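Local coordinates for protein KLLA0E08119p (Kluyveromyces lactis, PDB 3VA7) that probably carboxylates urea with bicarbonate and ATP through a carried biotin, as the urea carboxylase part of a larger urea-degrading enzyme, at residues A[240-245]-A[338-343]; A[295-300]-A[345-350]; A[692-697]-A[701-706]; A[735-738]-A[743-746]. One frame throughout, in Å; residues are numbered along the deposited sequence.

Contact 1. Residues A[240-245]-A[338-343]; sequences QMMGDG and VEWMLR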
loop_
_atom_site.group_PDB
_atom_site.type_symbol
_atom_site.label_atom_id
_atom_site.label_comp_id
_atom_site.label_asym_id
_atom_site.label_seq_id
_atom_site.Cartn_x
_atom_site.Cartn_y
_atom_site.Cartn_z
ATOM N N GLN A 240 24.506 17.805 32.092
ATOM C CA GLN A 240 23.672 16.742 32.629
ATOM C C GLN A 240 24.138 16.475 34.037
ATOM O O GLN A 240 25.315 16.133 34.259
ATOM C CB GLN A 240 23.838 15.467 31.806
ATOM C CG GLN A 240 23.234 14.255 32.438
ATOM C CD GLN A 240 21.725 14.260 32.342
ATOM O OE1 GLN A 240 21.153 14.246 31.245
ATOM N NE2 GLN A 240 21.072 14.320 33.482
ATOM N N MET A 241 23.224 16.599 34.991
ATOM C CA MET A 241 23.595 16.429 36.367
ATOM C C MET A 241 22.749 15.359 37.036
ATOM O O MET A 241 21.606 15.097 36.644
ATOM C CB MET A 241 23.576 17.801 37.064
ATOM C CG MET A 241 23.208 17.836 38.525
ATOM S SD MET A 241 21.570 18.556 38.718
ATOM C CE MET A 241 20.959 17.299 39.837
ATOM N N MET A 242 23.326 14.718 38.035
ATOM C CA MET A 242 22.609 13.766 38.859
ATOM C C MET A 242 22.643 14.240 40.338
ATOM O O MET A 242 23.681 14.718 40.836
ATOM C CB MET A 242 23.273 12.409 38.668
ATOM C CG MET A 242 22.354 11.152 38.608
ATOM S SD MET A 242 20.953 10.966 37.445
ATOM C CE MET A 242 21.627 11.723 35.986
ATOM N N GLY A 243 21.498 14.169 41.017
ATOM C CA GLY A 243 21.416 14.521 42.435
ATOM C C GLY A 243 20.844 13.378 43.253
ATOM O O GLY A 243 20.000 12.621 42.763
ATOM N N ASP A 244 21.274 13.227 44.500
ATOM C CA ASP A 244 20.816 12.057 45.241
ATOM C C ASP A 244 19.648 12.370 46.156
ATOM O O ASP A 244 19.113 11.484 46.868
ATOM C CB ASP A 244 21.952 11.445 46.007
ATOM C CG ASP A 244 22.338 12.263 47.212
ATOM O OD1 ASP A 244 21.783 13.358 47.431
ATOM O OD2 ASP A 244 23.212 11.803 47.942
ATOM N N GLY A 245 19.227 13.624 46.136
ATOM C CA GLY A 245 18.068 14.014 46.909
ATOM C C GLY A 245 18.435 14.340 48.346
ATOM O O GLY A 245 17.549 14.535 49.188
ATOM N N VAL A 338 18.792 6.183 33.117
ATOM C CA VAL A 338 17.579 5.571 33.701
ATOM C C VAL A 338 17.915 4.639 34.859
ATOM O O VAL A 338 17.226 4.643 35.856
ATOM C CB VAL A 338 16.657 4.888 32.631
ATOM C CG1 VAL A 338 15.556 3.968 33.259
ATOM C CG2 VAL A 338 16.035 5.933 31.703
ATOM N N GLU A 339 18.960 3.831 34.743
ATOM C CA GLU A 339 19.291 2.883 35.834
ATOM C C GLU A 339 19.605 3.696 37.099
ATOM O O GLU A 339 19.025 3.449 38.160
ATOM C CB GLU A 339 20.510 2.021 35.494
ATOM C CG GLU A 339 20.906 1.074 36.651
ATOM C CD GLU A 339 22.128 0.205 36.366
ATOM O OE1 GLU A 339 22.610 -0.473 37.306
ATOM O OE2 GLU A 339 22.620 0.222 35.228
ATOM N N TRP A 340 20.526 4.661 36.951
ATOM C CA TRP A 340 20.852 5.616 37.983
ATOM C C TRP A 340 19.618 6.270 38.590
ATOM O O TRP A 340 19.432 6.221 39.784
ATOM C CB TRP A 340 21.789 6.653 37.427
ATOM C CG TRP A 340 23.198 6.262 37.518
ATOM C CD1 TRP A 340 23.787 5.099 37.033
ATOM C CD2 TRP A 340 24.244 7.003 38.160
ATOM N NE1 TRP A 340 25.141 5.077 37.354
ATOM C CE2 TRP A 340 25.450 6.237 38.024
ATOM C CE3 TRP A 340 24.288 8.238 38.843
ATOM C CZ2 TRP A 340 26.678 6.687 38.539
ATOM C CZ3 TRP A 340 25.491 8.695 39.328
ATOM C CH2 TRP A 340 26.672 7.922 39.190
ATOM N N MET A 341 18.767 6.860 37.780
ATOM C CA MET A 341 17.554 7.447 38.291
ATOM C C MET A 341 16.823 6.430 39.177
ATOM O O MET A 341 16.431 6.734 40.313
ATOM C CB MET A 341 16.638 7.871 37.147
ATOM C CG MET A 341 17.146 9.065 36.282
ATOM S SD MET A 341 16.002 9.486 34.944
ATOM C CE MET A 341 14.460 9.831 35.756
ATOM N N LEU A 342 16.649 5.215 38.690
ATOM C CA LEU A 342 15.869 4.268 39.449
ATOM C C LEU A 342 16.525 4.016 40.821
ATOM O O LEU A 342 15.838 3.992 41.851
ATOM C CB LEU A 342 15.676 2.966 38.659
ATOM C CG LEU A 342 14.720 3.087 37.468
ATOM C CD1 LEU A 342 14.867 1.901 36.462
ATOM C CD2 LEU A 342 13.288 3.226 37.912
ATOM N N ARG A 343 17.843 3.847 40.819
ATOM C CA ARG A 343 18.540 3.444 41.993
ATOM C C ARG A 343 18.502 4.591 42.981
ATOM O O ARG A 343 18.300 4.354 44.188
ATOM C CB ARG A 343 19.980 3.067 41.685
ATOM C CG ARG A 343 20.197 1.735 40.925
ATOM C CD ARG A 343 21.686 1.333 40.995
ATOM N NE ARG A 343 22.210 1.660 42.336
ATOM C CZ ARG A 343 23.484 1.548 42.757
ATOM N NH1 ARG A 343 24.459 1.087 41.951
ATOM N NH2 ARG A 343 23.782 1.920 44.011
#
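Met242 on the strand reaches across to Trp340 on the helix, and this pair carries most of the contact. The two side chains run at a slant to each other. Met242 does not lie over the indole. Its CG comes to the edge of the ring, near the ring plane, on the six-membered side. The closest approach is CG of Met242 to CE3 of Trp340, at 3.5 Å. CZ3 of Trp340 is the next ring atom, 4.0 Å from the same CG. The bend at chi2 (55°) turns the sulfur of Met242 away from the indole, toward Met341. SD lies 4.4 Å from CG of that residue, a looser apolar touch. The contact is small and wholly apolar, and all three residues are buried. It lies in the ATP-binding part of the biotin carboxylase domain and packs a helix on a beta-sheet. Strand 235-244 runs between strands 249-261 and 299-307 in an antiparallel sheet. Met242 also touches Leu337 and Ile344 of helix 337-345, and both Met242 and Met341 meet Ala299 of strand 299-307. Helix 40-53 packs against other residues of helix 337-345, among them Val338 and Leu342.

Contact 2. Residues A[295-300]-A[345-350]; sequences KYKCAG and AANDSP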
loop_
_atom_site.group_PDB
_atom_site.type_symbol
_atom_site.label_atom_id
_atom_site.label_comp_id
_atom_site.label_asym_id
_atom_site.label_seq_id
_atom_site.Cartn_x
_atom_site.Cartn_y
_atom_site.Cartn_z
ATOM N N LYS A 295 19.142 20.119 47.122
ATOM C CA LYS A 295 19.016 18.710 47.501
ATOM C C LYS A 295 18.291 18.036 46.312
ATOM O O LYS A 295 17.303 17.288 46.460
ATOM C CB LYS A 295 18.227 18.529 48.817
ATOM C CG LYS A 295 19.051 18.184 50.043
ATOM C CD LYS A 295 19.171 19.318 51.007
ATOM C CE LYS A 295 19.959 18.950 52.301
ATOM N NZ LYS A 295 19.153 18.422 53.449
ATOM N N TYR A 296 18.756 18.372 45.113
ATOM C CA TYR A 296 18.127 17.812 43.927
ATOM C C TYR A 296 18.168 16.255 43.887
ATOM O O TYR A 296 19.171 15.640 44.264
ATOM C CB TYR A 296 18.724 18.412 42.667
ATOM C CG TYR A 296 17.876 18.151 41.436
ATOM C CD1 TYR A 296 17.029 19.145 40.932
ATOM C CD2 TYR A 296 17.955 16.911 40.745
ATOM C CE1 TYR A 296 16.265 18.916 39.795
ATOM C CE2 TYR A 296 17.210 16.676 39.600
ATOM C CZ TYR A 296 16.361 17.683 39.128
ATOM O OH TYR A 296 15.599 17.462 38.006
ATOM N N LYS A 297 17.041 15.674 43.455
ATOM C CA LYS A 297 16.870 14.239 43.297
ATOM C C LYS A 297 16.626 13.748 41.841
ATOM O O LYS A 297 15.666 14.222 41.138
ATOM C CB LYS A 297 15.753 13.741 44.192
ATOM C CG LYS A 297 16.018 12.355 44.579
ATOM C CD LYS A 297 14.960 11.797 45.460
ATOM C CE LYS A 297 15.666 10.817 46.439
ATOM N NZ LYS A 297 14.717 10.139 47.379
ATOM N N CYS A 298 17.462 12.748 41.468
ATOM C CA CYS A 298 17.507 12.082 40.168
ATOM C C CYS A 298 18.169 12.953 39.118
ATOM O O CYS A 298 19.213 13.537 39.398
ATOM C CB CYS A 298 16.121 11.565 39.688
ATOM S SG CYS A 298 15.330 10.333 40.779
ATOM N N ALA A 299 17.590 13.060 37.923
ATOM C CA ALA A 299 18.326 13.666 36.806
ATOM C C ALA A 299 17.802 15.044 36.468
ATOM O O ALA A 299 16.602 15.266 36.340
ATOM C CB ALA A 299 18.307 12.742 35.512
ATOM N N GLY A 300 18.710 15.974 36.278
ATOM C CA GLY A 300 18.291 17.259 35.812
ATOM C C GLY A 300 19.363 17.845 34.926
ATOM O O GLY A 300 20.531 17.424 34.999
ATOM N N ALA A 345 16.219 6.955 43.168
ATOM C CA ALA A 345 14.845 7.197 43.585
ATOM C C ALA A 345 14.424 6.238 44.663
ATOM O O ALA A 345 13.392 6.497 45.318
ATOM C CB ALA A 345 13.885 7.085 42.436
ATOM N N ALA A 346 15.182 5.144 44.827
ATOM C CA ALA A 346 14.851 4.125 45.798
ATOM C C ALA A 346 15.876 4.147 46.960
ATOM O O ALA A 346 15.966 3.195 47.759
ATOM C CB ALA A 346 14.814 2.799 45.132
ATOM N N ASN A 347 16.646 5.246 47.019
ATOM C CA ASN A 347 17.615 5.569 48.094
ATOM C C ASN A 347 18.716 4.576 48.182
ATOM O O ASN A 347 19.199 4.271 49.242
ATOM C CB ASN A 347 16.973 5.726 49.501
ATOM C CG ASN A 347 15.871 6.793 49.566
ATOM O OD1 ASN A 347 15.805 7.762 48.794
ATOM N ND2 ASN A 347 14.996 6.607 50.519
ATOM N N ASP A 348 19.082 4.043 47.045
ATOM C CA ASP A 348 20.168 3.085 46.958
ATOM C C ASP A 348 21.073 3.747 45.922
ATOM O O ASP A 348 21.475 3.155 44.906
ATOM C CB ASP A 348 19.635 1.701 46.556
ATOM C CG ASP A 348 20.742 0.667 46.324
ATOM O OD1 ASP A 348 20.955 -0.206 47.206
ATOM O OD2 ASP A 348 21.386 0.695 45.244
ATOM N N SER A 349 21.384 5.012 46.194
ATOM C CA SER A 349 22.200 5.788 45.279
ATOM C C SER A 349 23.655 5.243 45.121
ATOM O O SER A 349 24.268 4.733 46.058
ATOM C CB SER A 349 22.099 7.299 45.633
ATOM O OG SER A 349 23.262 8.051 45.262
ATOM N N PRO A 350 24.198 5.349 43.904
ATOM C CA PRO A 350 25.665 5.177 43.734
ATOM C C PRO A 350 26.375 6.086 44.710
ATOM O O PRO A 350 25.928 7.193 44.947
ATOM C CB PRO A 350 25.929 5.731 42.328
ATOM C CG PRO A 350 24.615 5.581 41.611
ATOM C CD PRO A 350 23.519 5.733 42.652
HETATM O O HOH W 1 12.525 8.746 45.936
#
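Lys297 reaches over to Asn347, and its extended side chain makes the polar link of this contact. From CB, which points toward the 345-350 segment, CG continues anti to the backbone N (chi1 -150°). CD follows in line, and the chain bends at the next torsion, chi3. CE is the first atom of the chain to come near Asn347, 3.9 Å from its OD1. NZ completes the approach with a hydrogen bond of 3.0 Å to Asn347 OD1. The ammonium meets the amide oxygen almost head-on, with a C=O...N angle of 160°. The two side chains cross at about a right angle. NZ also gives a hydrogen bond to a water, which in turn donates to the backbone O of Ala345. The lysine thus holds the C-terminal end of the helix through water, and the nearby Asn347 directly. Asn347 has positive phi and is the C-prime residue of the Schellman motif that closes this helix. A methionine in place of Lys297 would probably leave Asn347 OD1 and the bridging water without their charged partner, and the Asn347 amide freer to turn. Beside this polar link, SG of Cys298 packs on CB of Ala345 at 3.9 Å, and both residues are buried. The contact joins the approach to strand 299-307 to the end of helix 337-345, within the biotin carboxylase domain. On the strand side, Cys298 and Gly300 are bonded through their backbones to Gly243 and Met241 of strand 235-244. On the helix side, Lys297 also touches Ile344 of helix 337-345.

Contact 3. Residues A[692-697]-A[701-706]; sequences KVHYNS and GVRLIG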
loop_
_atom_site.group_PDB
_atom_site.type_symbol
_atom_site.label_atom_id
_atom_site.label_comp_id
_atom_site.label_asym_id
_atom_site.label_seq_id
_atom_site.Cartn_x
_atom_site.Cartn_y
_atom_site.Cartn_z
ATOM N N LYS A 692 -17.828 -0.054 -28.745
ATOM C CA LYS A 692 -17.749 1.275 -28.169
ATOM C C LYS A 692 -17.195 1.189 -26.734
ATOM O O LYS A 692 -17.647 0.352 -25.948
ATOM C CB LYS A 692 -19.150 1.865 -28.191
ATOM C CG LYS A 692 -19.281 3.378 -28.055
ATOM C CD LYS A 692 -20.631 3.785 -28.695
ATOM C CE LYS A 692 -20.716 5.276 -29.135
ATOM N NZ LYS A 692 -19.537 5.870 -29.895
ATOM N N VAL A 693 -16.241 2.040 -26.398
ATOM C CA VAL A 693 -15.677 2.095 -25.069
ATOM C C VAL A 693 -16.621 2.736 -24.016
ATOM O O VAL A 693 -17.078 3.890 -24.178
ATOM C CB VAL A 693 -14.379 2.910 -25.094
ATOM C CG1 VAL A 693 -13.735 2.970 -23.676
ATOM C CG2 VAL A 693 -13.436 2.329 -26.085
ATOM N N HIS A 694 -16.856 2.006 -22.923
ATOM C CA HIS A 694 -17.880 2.297 -21.886
ATOM C C HIS A 694 -17.311 3.177 -20.765
ATOM O O HIS A 694 -16.103 3.125 -20.458
ATOM C CB HIS A 694 -18.319 0.935 -21.350
ATOM C CG HIS A 694 -19.366 0.959 -20.271
ATOM N ND1 HIS A 694 -19.160 1.532 -19.031
ATOM C CD2 HIS A 694 -20.596 0.383 -20.221
ATOM C CE1 HIS A 694 -20.232 1.329 -18.278
ATOM N NE2 HIS A 694 -21.108 0.626 -18.974
ATOM N N TYR A 695 -18.161 3.988 -20.143
ATOM C CA TYR A 695 -17.681 4.966 -19.138
ATOM C C TYR A 695 -16.920 4.297 -17.953
ATOM O O TYR A 695 -15.989 4.892 -17.393
ATOM C CB TYR A 695 -18.835 5.880 -18.626
ATOM C CG TYR A 695 -19.831 5.137 -17.783
ATOM C CD1 TYR A 695 -19.631 4.963 -16.403
ATOM C CD2 TYR A 695 -20.927 4.541 -18.370
ATOM C CE1 TYR A 695 -20.551 4.216 -15.643
ATOM C CE2 TYR A 695 -21.849 3.821 -17.639
ATOM C CZ TYR A 695 -21.675 3.660 -16.274
ATOM O OH TYR A 695 -22.630 2.940 -15.572
ATOM N N ASN A 696 -17.353 3.086 -17.569
ATOM C CA ASN A 696 -16.656 2.288 -16.595
ATOM C C ASN A 696 -15.391 1.580 -17.140
ATOM O O ASN A 696 -15.373 0.345 -17.299
ATOM C CB ASN A 696 -17.630 1.281 -15.952
ATOM C CG ASN A 696 -18.369 1.881 -14.731
ATOM O OD1 ASN A 696 -17.917 2.897 -14.147
ATOM N ND2 ASN A 696 -19.508 1.268 -14.350
ATOM N N SER A 697 -14.331 2.345 -17.396
ATOM C CA SER A 697 -13.086 1.754 -17.853
ATOM C C SER A 697 -11.979 2.340 -17.036
ATOM O O SER A 697 -12.052 3.501 -16.714
ATOM C CB SER A 697 -12.831 2.079 -19.319
ATOM O OG SER A 697 -13.730 1.406 -20.165
ATOM N N GLY A 701 -9.285 -2.584 -16.359
ATOM C CA GLY A 701 -9.831 -3.103 -17.587
ATOM C C GLY A 701 -10.742 -2.107 -18.265
ATOM O O GLY A 701 -11.288 -1.226 -17.629
ATOM N N VAL A 702 -10.912 -2.269 -19.570
ATOM C CA VAL A 702 -11.596 -1.320 -20.395
ATOM C C VAL A 702 -12.854 -1.964 -20.881
ATOM O O VAL A 702 -12.817 -2.914 -21.617
ATOM C CB VAL A 702 -10.664 -0.816 -21.525
ATOM C CG1 VAL A 702 -11.437 -0.076 -22.622
ATOM C CG2 VAL A 702 -9.551 0.090 -20.892
ATOM N N ARG A 703 -13.981 -1.465 -20.407
ATOM C CA ARG A 703 -15.282 -2.076 -20.700
ATOM C C ARG A 703 -15.838 -1.682 -22.125
ATOM O O ARG A 703 -15.599 -0.574 -22.636
ATOM C CB ARG A 703 -16.227 -1.746 -19.540
ATOM C CG ARG A 703 -17.655 -2.208 -19.688
ATOM C CD ARG A 703 -17.777 -3.726 -19.596
ATOM N NE ARG A 703 -17.613 -4.207 -18.227
ATOM C CZ ARG A 703 -17.798 -5.469 -17.865
ATOM N NH1 ARG A 703 -18.098 -6.393 -18.775
ATOM N NH2 ARG A 703 -17.653 -5.822 -16.605
ATOM N N LEU A 704 -16.546 -2.602 -22.773
ATOM C CA LEU A 704 -16.931 -2.390 -24.189
ATOM C C LEU A 704 -18.433 -2.491 -24.362
ATOM O O LEU A 704 -19.090 -3.271 -23.658
ATOM C CB LEU A 704 -16.246 -3.415 -25.118
ATOM C CG LEU A 704 -14.700 -3.420 -25.115
ATOM C CD1 LEU A 704 -14.148 -4.515 -25.967
ATOM C CD2 LEU A 704 -14.081 -2.089 -25.530
ATOM N N ILE A 705 -18.980 -1.699 -25.278
ATOM C CA ILE A 705 -20.379 -1.815 -25.627
ATOM C C ILE A 705 -20.438 -2.324 -27.071
ATOM O O ILE A 705 -19.808 -1.747 -27.964
ATOM C CB ILE A 705 -21.125 -0.438 -25.520
ATOM C CG1 ILE A 705 -20.937 0.195 -24.114
ATOM C CG2 ILE A 705 -22.629 -0.641 -25.796
ATOM C CD1 ILE A 705 -20.892 1.754 -24.060
ATOM N N GLY A 706 -21.190 -3.396 -27.293
ATOM C CA GLY A 706 -21.467 -3.857 -28.635
ATOM C C GLY A 706 -22.398 -5.047 -28.667
ATOM O O GLY A 706 -23.228 -5.245 -27.767
HETATM O O HOH W 2 -16.320 -2.165 -16.442
#
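Ile705 and Lys692 pair at the open end of a beta hairpin in the carboxyltransferase domain, formed by strands 691-698 and 701-705. Backbone bonds come first. Lys692 and Ile705 form an antiparallel hydrogen-bonded pair, with Lys692 N to Ile705 O at 2.7 Å. His694 N bonds to Arg703 O at 2.9 Å. The chain then turns a corner at Tyr695 and Asn696, and a side chain takes over. Ser697 OG accepts from Arg703 N and donates to His694 O, so it ties both strands. Apolar contacts follow. Val693 CG1 meets Val702 CG1 at 4.0 Å on one face of the sheet. CB of Lys692 lies 4.0 Å from CB of Ile705 on the other. His694 and Arg703 run side by side. Arg703 CG, anti to its own N (chi1 176°), sits over one face of the imidazole in a CH-pi contact, 4.0 Å from the ring centroid. CG1 of Ile705 comes to the ring edge. Two polar ends meet residues of the biotin pocket: Asn696 OD1 accepts from the backbone N of Lys1202, and Arg703 NH1 bonds to Thr739 OG1. One water accepts from Arg703 NE at 3.0 Å and donates to Asn696 O.

Contact 4. Residues A[735-738]-A[743-746]; sequences AINF and PVII. With BTI (5-(hexahydro-2-oxo-1H-thieno[3,4-D]imidazol-6-yl)pentanal), chain B.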
loop_
_atom_site.group_PDB
_atom_site.type_symbol
_atom_site.label_atom_id
_atom_site.label_comp_id
_atom_site.label_asym_id
_atom_site.label_seq_id
_atom_site.Cartn_x
_atom_site.Cartn_y
_atom_site.Cartn_z
ATOM N N ALA A 735 -6.702 -10.166 -22.399
ATOM C CA ALA A 735 -7.826 -11.040 -22.768
ATOM C C ALA A 735 -9.124 -10.239 -22.858
ATOM O O ALA A 735 -9.323 -9.190 -22.163
ATOM C CB ALA A 735 -7.988 -12.164 -21.760
ATOM N N ILE A 736 -10.033 -10.719 -23.693
ATOM C CA ILE A 736 -11.300 -10.008 -23.824
ATOM C C ILE A 736 -12.301 -10.898 -23.114
ATOM O O ILE A 736 -12.718 -11.916 -23.624
ATOM C CB ILE A 736 -11.597 -9.664 -25.302
ATOM C CG1 ILE A 736 -10.509 -8.717 -25.818
ATOM C CG2 ILE A 736 -12.861 -8.932 -25.475
ATOM C CD1 ILE A 736 -10.451 -8.687 -27.341
ATOM N N ASN A 737 -12.625 -10.507 -21.891
ATOM C CA ASN A 737 -13.345 -11.339 -20.921
ATOM C C ASN A 737 -14.806 -10.983 -20.969
ATOM O O ASN A 737 -15.165 -9.795 -20.843
ATOM C CB ASN A 737 -12.780 -10.993 -19.532
ATOM C CG ASN A 737 -13.301 -11.883 -18.405
ATOM O OD1 ASN A 737 -13.577 -11.376 -17.344
ATOM N ND2 ASN A 737 -13.364 -13.191 -18.607
ATOM N N PHE A 738 -15.638 -12.001 -21.153
ATOM C CA PHE A 738 -17.073 -11.840 -21.212
ATOM C C PHE A 738 -17.720 -12.013 -19.808
ATOM O O PHE A 738 -18.114 -13.133 -19.408
ATOM C CB PHE A 738 -17.678 -12.797 -22.264
ATOM C CG PHE A 738 -17.754 -12.200 -23.654
ATOM C CD1 PHE A 738 -16.687 -12.301 -24.538
ATOM C CD2 PHE A 738 -18.887 -11.511 -24.074
ATOM C CE1 PHE A 738 -16.745 -11.692 -25.802
ATOM C CE2 PHE A 738 -18.948 -10.914 -25.325
ATOM C CZ PHE A 738 -17.878 -11.011 -26.187
ATOM N N PRO A 743 -18.307 -7.633 -22.545
ATOM C CA PRO A 743 -16.879 -7.913 -22.465
ATOM C C PRO A 743 -16.072 -6.749 -21.974
ATOM O O PRO A 743 -16.512 -5.627 -22.022
ATOM C CB PRO A 743 -16.492 -8.202 -23.916
ATOM C CG PRO A 743 -17.412 -7.240 -24.721
ATOM C CD PRO A 743 -18.647 -6.933 -23.809
ATOM N N VAL A 744 -14.859 -7.031 -21.532
ATOM C CA VAL A 744 -14.004 -6.006 -21.007
ATOM C C VAL A 744 -12.590 -6.446 -21.285
ATOM O O VAL A 744 -12.266 -7.657 -21.182
ATOM C CB VAL A 744 -14.240 -5.812 -19.504
ATOM C CG1 VAL A 744 -14.349 -7.177 -18.764
ATOM C CG2 VAL A 744 -13.182 -4.933 -18.906
ATOM N N ILE A 745 -11.747 -5.494 -21.659
ATOM C CA ILE A 745 -10.385 -5.839 -21.885
ATOM C C ILE A 745 -9.553 -5.776 -20.606
ATOM O O ILE A 745 -9.370 -4.706 -20.049
ATOM C CB ILE A 745 -9.724 -4.943 -22.937
ATOM C CG1 ILE A 745 -10.575 -4.904 -24.225
ATOM C CG2 ILE A 745 -8.265 -5.449 -23.215
ATOM C CD1 ILE A 745 -10.166 -3.759 -25.089
ATOM N N ILE A 746 -8.990 -6.930 -20.222
ATOM C CA ILE A 746 -8.098 -7.092 -19.064
ATOM C C ILE A 746 -6.766 -6.340 -19.250
ATOM O O ILE A 746 -5.950 -6.709 -20.079
ATOM C CB ILE A 746 -7.842 -8.643 -18.738
ATOM C CG1 ILE A 746 -9.144 -9.462 -18.715
ATOM C CG2 ILE A 746 -7.130 -8.838 -17.420
ATOM C CD1 ILE A 746 -10.120 -8.889 -17.791
HETATM C C11 BTI B . -13.557 -3.262 -14.815
HETATM O O11 BTI B . -14.699 -3.386 -14.274
HETATM C C10 BTI B . -12.595 -4.443 -15.148
HETATM C C9 BTI B . -13.174 -5.764 -14.646
HETATM C C8 BTI B . -12.507 -7.028 -15.170
HETATM C C7 BTI B . -13.364 -8.308 -15.079
HETATM C C2 BTI B . -13.998 -8.565 -13.728
HETATM S S1 BTI B . -12.811 -8.720 -12.427
HETATM C C6 BTI B . -13.876 -9.665 -11.395
HETATM C C5 BTI B . -14.875 -10.379 -12.279
HETATM N N3 BTI B . -14.308 -11.699 -12.376
HETATM C C3 BTI B . -13.848 -11.927 -13.578
HETATM O O3 BTI B . -13.325 -13.078 -13.948
HETATM N N2 BTI B . -14.013 -10.895 -14.378
HETATM C C4 BTI B . -14.797 -9.857 -13.720
#
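Pro743 packs against Phe738 in the apolar centre of a beta hairpin, strands 735-739 and 742-746 of the carboxyltransferase domain. CB of Pro743 sits over the middle of the Phe738 ring, a CH-pi contact 3.8 Å from the centroid and 7° off the ring normal. The same CB meets Ile736 CG2 at 4.0 Å. Ile736 and Ile745 lie alongside each other, with their CG1 atoms 4.1 Å apart. An alanine in place of Phe738 would probably strip the cover from Pro743 CB and open a gap where Phe686 and Tyr682 of helix 680-688 also touch the ring. Further out, the backbones close the ladder. Asn737 and Val744 form an antiparallel hydrogen-bonded pair, and Ile746 N bonds to Ala735 O. Asn737 and Val744 face away from Phe738 and line the biotin pocket. CG2 of Val744 packs on C10 of the biotinyl group at 3.8 Å, and CD1 of Ile746 lies 4.0 Å from its C8. The Asn737 ND2 makes a weak hydrogen bond to Val757 O. With CG anti to the backbone N (chi1 -173°), the Asn737 amide is carried out to the ligand, where OD1 accepts a hydrogen bond of 3.0 Å from N2 of the biotin ring.

Overall arrangement
The four contacts form two distant pairs. Contacts 1 and 2 lie in the biotin carboxylase domain and share helix 337-345 and its sheet, where strands 235-244 and 299-307 are neighbours. Contact 1 is buried and apolar. Contact 2 is partly exposed and adds a lysine and a water at the helix end. Contacts 3 and 4 are about 72 and 71 Å from contact 1, centre to centre, in the carboxyltransferase domain. They are mostly buried hairpins held by backbone bonds, and strands 701-705 and 742-746 join them into one sheet. Contact 4 binds the biotin ring directly, whereas contact 3 brings Gly701 to the same pocket.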